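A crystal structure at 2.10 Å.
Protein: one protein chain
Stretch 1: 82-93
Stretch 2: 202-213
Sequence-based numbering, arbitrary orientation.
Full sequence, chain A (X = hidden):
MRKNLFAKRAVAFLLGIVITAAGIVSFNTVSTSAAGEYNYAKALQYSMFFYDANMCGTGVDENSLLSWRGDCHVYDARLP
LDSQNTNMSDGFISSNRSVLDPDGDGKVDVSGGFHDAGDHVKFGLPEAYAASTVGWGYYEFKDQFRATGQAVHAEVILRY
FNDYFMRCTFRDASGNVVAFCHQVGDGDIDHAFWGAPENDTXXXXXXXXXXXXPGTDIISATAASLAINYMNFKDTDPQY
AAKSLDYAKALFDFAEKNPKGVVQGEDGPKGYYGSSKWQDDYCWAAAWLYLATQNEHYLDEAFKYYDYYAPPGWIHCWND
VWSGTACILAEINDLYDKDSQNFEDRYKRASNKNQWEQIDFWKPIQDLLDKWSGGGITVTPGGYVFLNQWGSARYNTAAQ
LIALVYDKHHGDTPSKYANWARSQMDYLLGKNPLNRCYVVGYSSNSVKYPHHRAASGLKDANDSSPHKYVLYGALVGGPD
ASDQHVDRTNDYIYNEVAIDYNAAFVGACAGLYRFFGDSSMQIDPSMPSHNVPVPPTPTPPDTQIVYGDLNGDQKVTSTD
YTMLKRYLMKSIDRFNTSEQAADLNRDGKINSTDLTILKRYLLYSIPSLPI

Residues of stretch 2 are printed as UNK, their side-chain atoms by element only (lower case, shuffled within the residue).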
ATOM      1  N   ASP A  82       5.868 -24.297 -15.051  1.00 31.30           N
ATOM      2  CA  ASP A  82       7.054 -24.611 -15.850  1.00 31.10           C
ATOM      3  C   ASP A  82       7.972 -23.395 -15.884  1.00 30.46           C
ATOM      4  O   ASP A  82       7.605 -22.328 -15.394  1.00 29.59           O
ATOM      5  CB  ASP A  82       6.682 -25.061 -17.276  1.00 32.08           C
ATOM      6  CG  ASP A  82       5.921 -24.004 -18.055  1.00 33.68           C
ATOM      7  OD1 ASP A  82       6.466 -22.902 -18.295  1.00 34.12           O
ATOM      8  OD2 ASP A  82       4.772 -24.285 -18.436  1.00 34.20           O
ATOM      9  N   SER A  83       9.162 -23.558 -16.460  1.00 29.90           N
ATOM     10  CA  SER A  83      10.148 -22.480 -16.510  1.00 29.78           C
ATOM     11  C   SER A  83       9.889 -21.351 -17.500  1.00 30.14           C
ATOM     12  O   SER A  83      10.725 -20.461 -17.651  1.00 29.47           O
ATOM     13  CB  SER A  83      11.543 -23.061 -16.763  1.00 28.93           C
ATOM     14  OG  SER A  83      11.579 -23.798 -17.972  1.00 30.54           O
ATOM     15  N   GLN A  84       8.751 -21.386 -18.183  1.00 30.59           N
ATOM     16  CA  GLN A  84       8.422 -20.325 -19.127  1.00 32.02           C
ATOM     17  C   GLN A  84       7.231 -19.540 -18.596  1.00 31.32           C
ATOM     18  O   GLN A  84       7.221 -18.314 -18.645  1.00 31.08           O
ATOM     19  CB  GLN A  84       8.099 -20.888 -20.522  1.00 35.78           C
ATOM     20  CG  GLN A  84       9.321 -21.334 -21.346  1.00 41.47           C
ATOM     21  CD  GLN A  84       9.822 -22.729 -20.973  1.00 46.25           C
ATOM     22  OE1 GLN A  84       9.022 -23.633 -20.692  1.00 47.99           O
ATOM     23  NE2 GLN A  84      11.149 -22.920 -20.992  1.00 48.47           N
ATOM     24  N   ASN A  85       6.227 -20.242 -18.079  1.00 29.64           N
ATOM     25  CA  ASN A  85       5.068 -19.552 -17.539  1.00 29.70           C
ATOM     26  C   ASN A  85       5.372 -18.969 -16.163  1.00 28.81           C
ATOM     27  O   ASN A  85       4.627 -18.129 -15.662  1.00 29.45           O
ATOM     28  CB  ASN A  85       3.851 -20.478 -17.491  1.00 29.51           C
ATOM     29  CG  ASN A  85       3.262 -20.725 -18.872  1.00 31.83           C
ATOM     30  OD1 ASN A  85       3.472 -21.783 -19.475  1.00 31.41           O
ATOM     31  ND2 ASN A  85       2.532 -19.738 -19.387  1.00 30.33           N
ATOM     32  N   THR A  86       6.454 -19.430 -15.545  1.00 27.47           N
ATOM     33  CA  THR A  86       6.890 -18.889 -14.258  1.00 27.63           C
ATOM     34  C   THR A  86       8.370 -18.615 -14.485  1.00 28.35           C
ATOM     35  O   THR A  86       8.910 -18.976 -15.534  1.00 28.18           O
ATOM     36  CB  THR A  86       6.760 -19.894 -13.081  1.00 26.40           C
ATOM     37  OG1 THR A  86       7.837 -20.837 -13.133  1.00 25.47           O
ATOM     38  CG2 THR A  86       5.429 -20.632 -13.143  1.00 26.23           C
ATOM     39  N   ASN A  87       9.034 -17.985 -13.525  1.00 27.32           N
ATOM     40  CA  ASN A  87      10.451 -17.709 -13.691  1.00 26.32           C
ATOM     41  C   ASN A  87      11.298 -18.559 -12.750  1.00 27.92           C
ATOM     42  O   ASN A  87      12.427 -18.194 -12.407  1.00 27.91           O
ATOM     43  CB  ASN A  87      10.736 -16.223 -13.484  1.00 26.42           C
ATOM     44  CG  ASN A  87      10.679 -15.815 -12.037  1.00 27.41           C
ATOM     45  OD1 ASN A  87       9.897 -16.355 -11.249  1.00 26.23           O
ATOM     46  ND2 ASN A  87      11.506 -14.838 -11.674  1.00 27.74           N
ATOM     47  N   MET A  88      10.739 -19.684 -12.311  1.00 27.32           N
ATOM     48  CA  MET A  88      11.485 -20.610 -11.464  1.00 28.26           C
ATOM     49  C   MET A  88      12.198 -21.547 -12.437  1.00 27.64           C
ATOM     50  O   MET A  88      11.694 -21.809 -13.529  1.00 27.74           O
ATOM     51  CB  MET A  88      10.550 -21.415 -10.561  1.00 27.60           C
ATOM     52  CG  MET A  88       9.947 -20.607  -9.413  1.00 25.86           C
ATOM     53  SD  MET A  88       8.781 -21.580  -8.440  1.00 27.32           S
ATOM     54  CE  MET A  88       7.289 -21.438  -9.467  1.00 25.28           C
ATOM     55  N   SER A  89      13.375 -22.034 -12.053  1.00 27.92           N
ATOM     56  CA  SER A  89      14.161 -22.933 -12.897  1.00 28.67           C
ATOM     57  C   SER A  89      13.546 -24.329 -12.984  1.00 29.31           C
ATOM     58  O   SER A  89      12.726 -24.703 -12.145  1.00 26.72           O
ATOM     59  CB  SER A  89      15.587 -23.057 -12.346  1.00 29.74           C
ATOM     60  OG  SER A  89      15.602 -23.770 -11.117  1.00 30.68           O
ATOM     61  N   ASP A  90      13.949 -25.089 -14.004  1.00 29.82           N
ATOM     62  CA  ASP A  90      13.461 -26.457 -14.184  1.00 29.67           C
ATOM     63  C   ASP A  90      13.834 -27.282 -12.952  1.00 27.91           C
ATOM     64  O   ASP A  90      13.042 -28.079 -12.454  1.00 27.50           O
ATOM     65  CB  ASP A  90      14.108 -27.129 -15.402  1.00 32.73           C
ATOM     66  CG  ASP A  90      13.578 -26.613 -16.721  1.00 35.80           C
ATOM     67  OD1 ASP A  90      12.445 -26.083 -16.763  1.00 36.04           O
ATOM     68  OD2 ASP A  90      14.300 -26.765 -17.736  1.00 38.96           O
ATOM     69  N   GLY A  91      15.060 -27.091 -12.481  1.00 26.59           N
ATOM     70  CA  GLY A  91      15.544 -27.823 -11.323  1.00 26.76           C
ATOM     71  C   GLY A  91      14.792 -27.518 -10.037  1.00 27.44           C
ATOM     72  O   GLY A  91      14.511 -28.414  -9.242  1.00 25.45           O
ATOM     73  N   PHE A  92      14.473 -26.246  -9.828  1.00 26.84           N
ATOM     74  CA  PHE A  92      13.745 -25.844  -8.637  1.00 24.84           C
ATOM     75  C   PHE A  92      12.354 -26.458  -8.655  1.00 24.15           C
ATOM     76  O   PHE A  92      11.908 -27.013  -7.660  1.00 24.80           O
ATOM     77  CB  PHE A  92      13.614 -24.327  -8.562  1.00 24.21           C
ATOM     78  CG  PHE A  92      12.986 -23.853  -7.292  1.00 23.88           C
ATOM     79  CD1 PHE A  92      13.753 -23.705  -6.140  1.00 23.15           C
ATOM     80  CD2 PHE A  92      11.619 -23.626  -7.225  1.00 22.25           C
ATOM     81  CE1 PHE A  92      13.166 -23.341  -4.934  1.00 22.85           C
ATOM     82  CE2 PHE A  92      11.017 -23.262  -6.022  1.00 24.63           C
ATOM     83  CZ  PHE A  92      11.795 -23.120  -4.872  1.00 23.05           C
ATOM     84  N   ILE A  93      11.669 -26.346  -9.789  1.00 26.22           N
ATOM     85  CA  ILE A  93      10.329 -26.916  -9.926  1.00 27.38           C
ATOM     86  C   ILE A  93      10.379 -28.436  -9.728  1.00 27.77           C
ATOM     87  O   ILE A  93       9.527 -29.018  -9.053  1.00 26.66           O
ATOM     88  CB  ILE A  93       9.724 -26.627 -11.329  1.00 28.07           C
ATOM     89  CG1 ILE A  93       9.516 -25.120 -11.521  1.00 30.83           C
ATOM     90  CG2 ILE A  93       8.410 -27.366 -11.491  1.00 23.52           C
ATOM     91  CD1 ILE A  93       8.605 -24.502 -10.474  1.00 38.13           C
ATOM     92  N   UNK A 202      -3.913 -11.798 -22.941  1.00 32.38           N
ATOM     93  CA  UNK A 202      -2.463 -11.810 -23.135  1.00 32.67           C
ATOM     94  C   UNK A 202      -1.691 -12.585 -22.069  1.00 32.65           C
ATOM     95  O   UNK A 202      -2.200 -12.853 -20.978  1.00 33.38           O
ATOM     96  c   UNK A 202      -1.908 -10.376 -23.236  1.00 32.66           C
ATOM     97  c   UNK A 202      -3.452  -7.593 -21.670  1.00 32.01           C
ATOM     98  c   UNK A 202      -1.627  -9.668 -21.903  1.00 31.75           C
ATOM     99  s   UNK A 202      -3.091  -9.203 -20.938  1.00 33.39           S
ATOM    100  N   UNK A 203      -0.456 -12.943 -22.412  1.00 31.78           N
ATOM    101  CA  UNK A 203       0.442 -13.695 -21.535  1.00 32.99           C
ATOM    102  C   UNK A 203       0.725 -12.977 -20.207  1.00 32.76           C
ATOM    103  O   UNK A 203       1.139 -11.817 -20.187  1.00 32.29           O
ATOM    104  c   UNK A 203       5.136 -14.889 -20.835  1.00 35.31           C
ATOM    105  c   UNK A 203       4.845 -16.060 -20.136  1.00 36.24           C
ATOM    106  c   UNK A 203       2.809 -14.678 -21.493  1.00 35.60           C
ATOM    107  c   UNK A 203       1.749 -13.966 -22.295  1.00 33.54           C
ATOM    108  c   UNK A 203       2.521 -15.849 -20.788  1.00 35.61           C
ATOM    109  c   UNK A 203       3.536 -16.543 -20.109  1.00 35.62           C
ATOM    110  c   UNK A 203       4.122 -14.210 -21.506  1.00 34.61           C
ATOM    111  N   UNK A 204       0.494 -13.682 -19.101  1.00 32.22           N
ATOM    112  CA  UNK A 204       0.726 -13.137 -17.766  1.00 30.87           C
ATOM    113  C   UNK A 204       1.598 -14.092 -16.958  1.00 30.68           C
ATOM    114  O   UNK A 204       1.103 -14.973 -16.254  1.00 30.64           O
ATOM    115  c   UNK A 204      -1.347 -11.663 -17.548  1.00 30.04           C
ATOM    116  c   UNK A 204      -0.604 -12.897 -17.051  1.00 29.35           C
ATOM    117  n   UNK A 204      -2.654  -9.247 -15.706  1.00 30.52           N
ATOM    118  c   UNK A 204      -2.932 -10.362 -15.046  1.00 30.02           C
ATOM    119  n   UNK A 204      -3.141 -10.318 -13.735  1.00 28.13           N
ATOM    120  n   UNK A 204      -3.009 -11.521 -15.695  1.00 30.63           N
ATOM    121  c   UNK A 204      -2.808 -11.686 -17.133  1.00 28.00           C
ATOM    122  N   UNK A 205       2.906 -13.898 -17.077  1.00 30.11           N
ATOM    123  CA  UNK A 205       3.885 -14.723 -16.395  1.00 29.66           C
ATOM    124  C   UNK A 205       3.799 -14.556 -14.881  1.00 29.74           C
ATOM    125  O   UNK A 205       3.441 -13.485 -14.379  1.00 29.61           O
ATOM    126  c   UNK A 205       5.293 -14.354 -16.871  1.00 29.00           C
ATOM    127  n   UNK A 205       8.617 -16.151 -17.053  1.00 29.48           N
ATOM    128  n   UNK A 205      10.675 -17.154 -17.058  1.00 25.49           N
ATOM    129  n   UNK A 205      10.524 -14.872 -17.245  1.00 29.06           N
ATOM    130  c   UNK A 205       9.939 -16.058 -17.122  1.00 28.97           C
ATOM    131  c   UNK A 205       6.347 -15.388 -16.533  1.00 29.16           C
ATOM    132  c   UNK A 205       7.701 -15.014 -17.103  1.00 30.19           C
ATOM    133  N   UNK A 206       4.106 -15.634 -14.165  1.00 27.90           N
ATOM    134  CA  UNK A 206       4.108 -15.586 -12.717  1.00 26.95           C
ATOM    135  C   UNK A 206       5.565 -15.492 -12.296  1.00 25.62           C
ATOM    136  O   UNK A 206       6.383 -16.307 -12.719  1.00 25.91           O
ATOM    137  N   UNK A 207       5.912 -14.495 -11.490  1.00 24.33           N
ATOM    138  CA  UNK A 207       7.295 -14.344 -11.055  1.00 23.69           C
ATOM    139  C   UNK A 207       7.359 -14.722  -9.576  1.00 24.40           C
ATOM    140  O   UNK A 207       6.546 -14.269  -8.760  1.00 24.00           O
ATOM    141  c   UNK A 207       9.560 -11.480 -16.242  1.00 26.86           C
ATOM    142  c   UNK A 207       7.785 -12.909 -11.314  1.00 24.23           C
ATOM    143  c   UNK A 207       9.757 -12.314 -13.953  1.00 26.02           C
ATOM    144  c   UNK A 207       6.222 -12.049 -13.190  1.00 25.33           C
ATOM    145  c   UNK A 207       7.619 -11.663 -14.888  1.00 26.90           C
ATOM    146  c   UNK A 207       8.205 -11.320 -16.117  1.00 26.24           C
ATOM    147  c   UNK A 207       7.456 -12.396 -12.717  1.00 25.15           C
ATOM    148  n   UNK A 207       6.312 -11.608 -14.489  1.00 24.31           N
ATOM    149  c   UNK A 207      10.341 -11.972 -15.180  1.00 28.23           C
ATOM    150  c   UNK A 207       8.376 -12.159 -13.799  1.00 26.03           C
ATOM    151  N   UNK A 208       8.330 -15.568  -9.245  1.00 24.03           N
ATOM    152  CA  UNK A 208       8.466 -16.090  -7.893  1.00 24.07           C
ATOM    153  C   UNK A 208       9.793 -15.817  -7.214  1.00 23.55           C
ATOM    154  O   UNK A 208      10.838 -15.840  -7.859  1.00 24.78           O
ATOM    155  c   UNK A 208       6.926 -18.079  -8.375  1.00 23.83           C
ATOM    156  c   UNK A 208       8.279 -17.618  -7.902  1.00 22.77           C
ATOM    157  c   UNK A 208       6.523 -17.888  -9.692  1.00 21.86           C
ATOM    158  c   UNK A 208       4.419 -18.965  -9.242  1.00 22.40           C
ATOM    159  c   UNK A 208       4.807 -19.163  -7.927  1.00 23.70           C
ATOM    160  c   UNK A 208       5.277 -18.325 -10.128  1.00 21.92           C
ATOM    161  c   UNK A 208       6.055 -18.723  -7.497  1.00 24.09           C
ATOM    162  N   UNK A 209       9.745 -15.565  -5.906  1.00 25.15           N
ATOM    163  CA  UNK A 209      10.968 -15.381  -5.132  1.00 25.35           C
ATOM    164  C   UNK A 209      11.244 -16.766  -4.558  1.00 26.43           C
ATOM    165  O   UNK A 209      10.338 -17.458  -4.083  1.00 25.66           O
ATOM    166  c   UNK A 209      10.803 -12.946  -4.516  1.00 28.45           C
ATOM    167  c   UNK A 209       9.488 -12.261  -4.324  1.00 33.92           C
ATOM    168  c   UNK A 209      12.028 -14.489  -3.019  1.00 22.87           C
ATOM    169  c   UNK A 209      10.830 -14.370  -3.967  1.00 26.20           C
ATOM    170  N   UNK A 210      12.511 -17.142  -4.598  1.00 26.60           N
ATOM    171  CA  UNK A 210      12.987 -18.439  -4.165  1.00 27.81           C
ATOM    172  C   UNK A 210      14.233 -18.206  -3.303  1.00 28.78           C
ATOM    173  O   UNK A 210      14.776 -17.103  -3.297  1.00 28.73           O
ATOM    174  c   UNK A 210      13.299 -19.241  -5.458  1.00 28.43           C
ATOM    175  o   UNK A 210      12.209 -20.118  -5.754  1.00 29.87           O
ATOM    176  c   UNK A 210      14.581 -19.974  -5.360  1.00 26.37           C
ATOM    177  N   UNK A 211      14.691 -19.222  -2.578  1.00 28.68           N
ATOM    178  CA  UNK A 211      15.882 -19.051  -1.756  1.00 29.74           C
ATOM    179  C   UNK A 211      17.124 -18.906  -2.644  1.00 30.12           C
ATOM    180  O   UNK A 211      18.204 -18.558  -2.165  1.00 29.15           O
ATOM    181  c   UNK A 211      16.556 -22.712  -0.604  1.00 37.85           C
ATOM    182  c   UNK A 211      17.304 -22.527   0.705  1.00 41.98           C
ATOM    183  n   UNK A 211      18.759 -22.865   0.568  1.00 47.08           N
ATOM    184  c   UNK A 211      16.668 -21.485  -1.497  1.00 35.55           C
ATOM    185  c   UNK A 211      16.071 -20.248  -0.824  1.00 30.79           C
ATOM    186  N   UNK A 212      16.963 -19.168  -3.938  1.00 30.34           N
ATOM    187  CA  UNK A 212      18.079 -19.099  -4.875  1.00 31.86           C
ATOM    188  C   UNK A 212      18.529 -17.690  -5.269  1.00 31.07           C
ATOM    189  O   UNK A 212      19.618 -17.519  -5.810  1.00 31.10           O
ATOM    190  c   UNK A 212      17.454 -21.395  -5.717  1.00 37.32           C
ATOM    191  o   UNK A 212      17.204 -21.884  -8.039  1.00 42.48           O
ATOM    192  c   UNK A 212      17.322 -22.346  -6.886  1.00 38.72           C
ATOM    193  c   UNK A 212      17.751 -19.946  -6.109  1.00 32.10           C
ATOM    194  o   UNK A 212      17.322 -23.571  -6.646  1.00 41.79           O
ATOM    195  N   UNK A 213      17.705 -16.686  -4.987  1.00 30.01           N
ATOM    196  CA  UNK A 213      18.059 -15.298  -5.288  1.00 29.30           C
ATOM    197  C   UNK A 213      17.298 -14.412  -4.298  1.00 28.08           C
ATOM    198  O   UNK A 213      16.128 -14.647  -4.029  1.00 27.05           O
ATOM    199  c   UNK A 213      18.468 -13.750  -7.294  1.00 31.51           C
ATOM    200  c   UNK A 213      19.102 -12.455  -9.386  1.00 33.00           C
ATOM    201  c   UNK A 213      18.207 -13.551  -8.790  1.00 32.86           C
ATOM    202  c   UNK A 213      17.688 -14.941  -6.732  1.00 30.06           C
ATOM    203  n   UNK A 213      18.773 -12.162 -10.820  1.00 33.14           N
TER
HETATM  204  O   HOH W   1      12.827 -17.205  -9.407  1.00 32.99           O

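Position 202 carries three carbons and a sulfur in an unbranched chain, the sulfur third, and lies out of reach of stretch 1; it is Met202. At 203 one carbon leads to a ring of six carbons, whose edge meets the loop of stretch 1. This is Phe203, with CZ 3.6 Å from Gln84 O. Position 204 has three carbons, a nitrogen and a carbon bearing two more nitrogens. Its CA-to-CB bond points away from stretch 1, and its nitrogens are hydrogen-bonded elsewhere in the structure; it is Arg204.

The same atoms recur at 205, but here the extended chain runs along the loop and its end reaches several carbonyl oxygens. It is Arg205: NH2 donates to Thr86 O at 3.0 Å, while NE makes a weak bond to Gln84 O at 3.0 Å. A further weak bond joins NH2 to Ser83 O at 3.4 Å, and Asn87 CA lies over one face of the guanidinium.

Position 206 has no side-chain atoms and is Gly206. Its N donates to Asn85 O at 3.0 Å, nearly straight at 174°. A CB here would be crowded by the ring at position 208. At 207, one carbon precedes fused five- and six-membered rings holding eight carbons and one nitrogen, which identifies Trp207; its CA-to-CB bond points away, and Asn87 ND2 lies at the ring edge, 3.8 Å from CE3.

Position 208 carries one carbon and a ring of six carbons; its CA-to-CB bond points toward stretch 1, and a methyl carbon of Met88 lies over the ring face. This is Phe208. Met88 CE is 3.6 Å from Phe208 CG, in a CH-pi contact, and an ideal CB on Gly206 would lie 3.1 Å from Phe208 CE1. Position 209 has four carbons forked at the first, one arm two carbons long, with the CA-to-CB bond pointing away: Ile209.

At 210 a single carbon carries one oxygen and one carbon, defining Thr210. Its OG1 lies over one face of the Phe92 ring, 3.2 Å from CZ, and is buried without a hydrogen-bonding partner. Four carbons in a row ending in nitrogen lead away at 211, Lys211. At 212 three carbons, the third bearing two oxygens, mark Glu212, whose OE2 approaches the edge of Phe92, 3.6 Å from CD1. Position 213 repeats the four carbons and nitrogen, fully extended and out of reach: Lys213.

The contact joins backbone recognition to apolar packing. Arg205 gathers loop carbonyls, and Asn87 OD1 accepts from Phe208 N at 2.7 Å, so a side chain serves the strand's backbone. Beyond it, Met88 covers Phe208, and one water bridges Asn87 O and Phe208 O.

Stretch 2, residues 202-213: MFRRGWFITKEK
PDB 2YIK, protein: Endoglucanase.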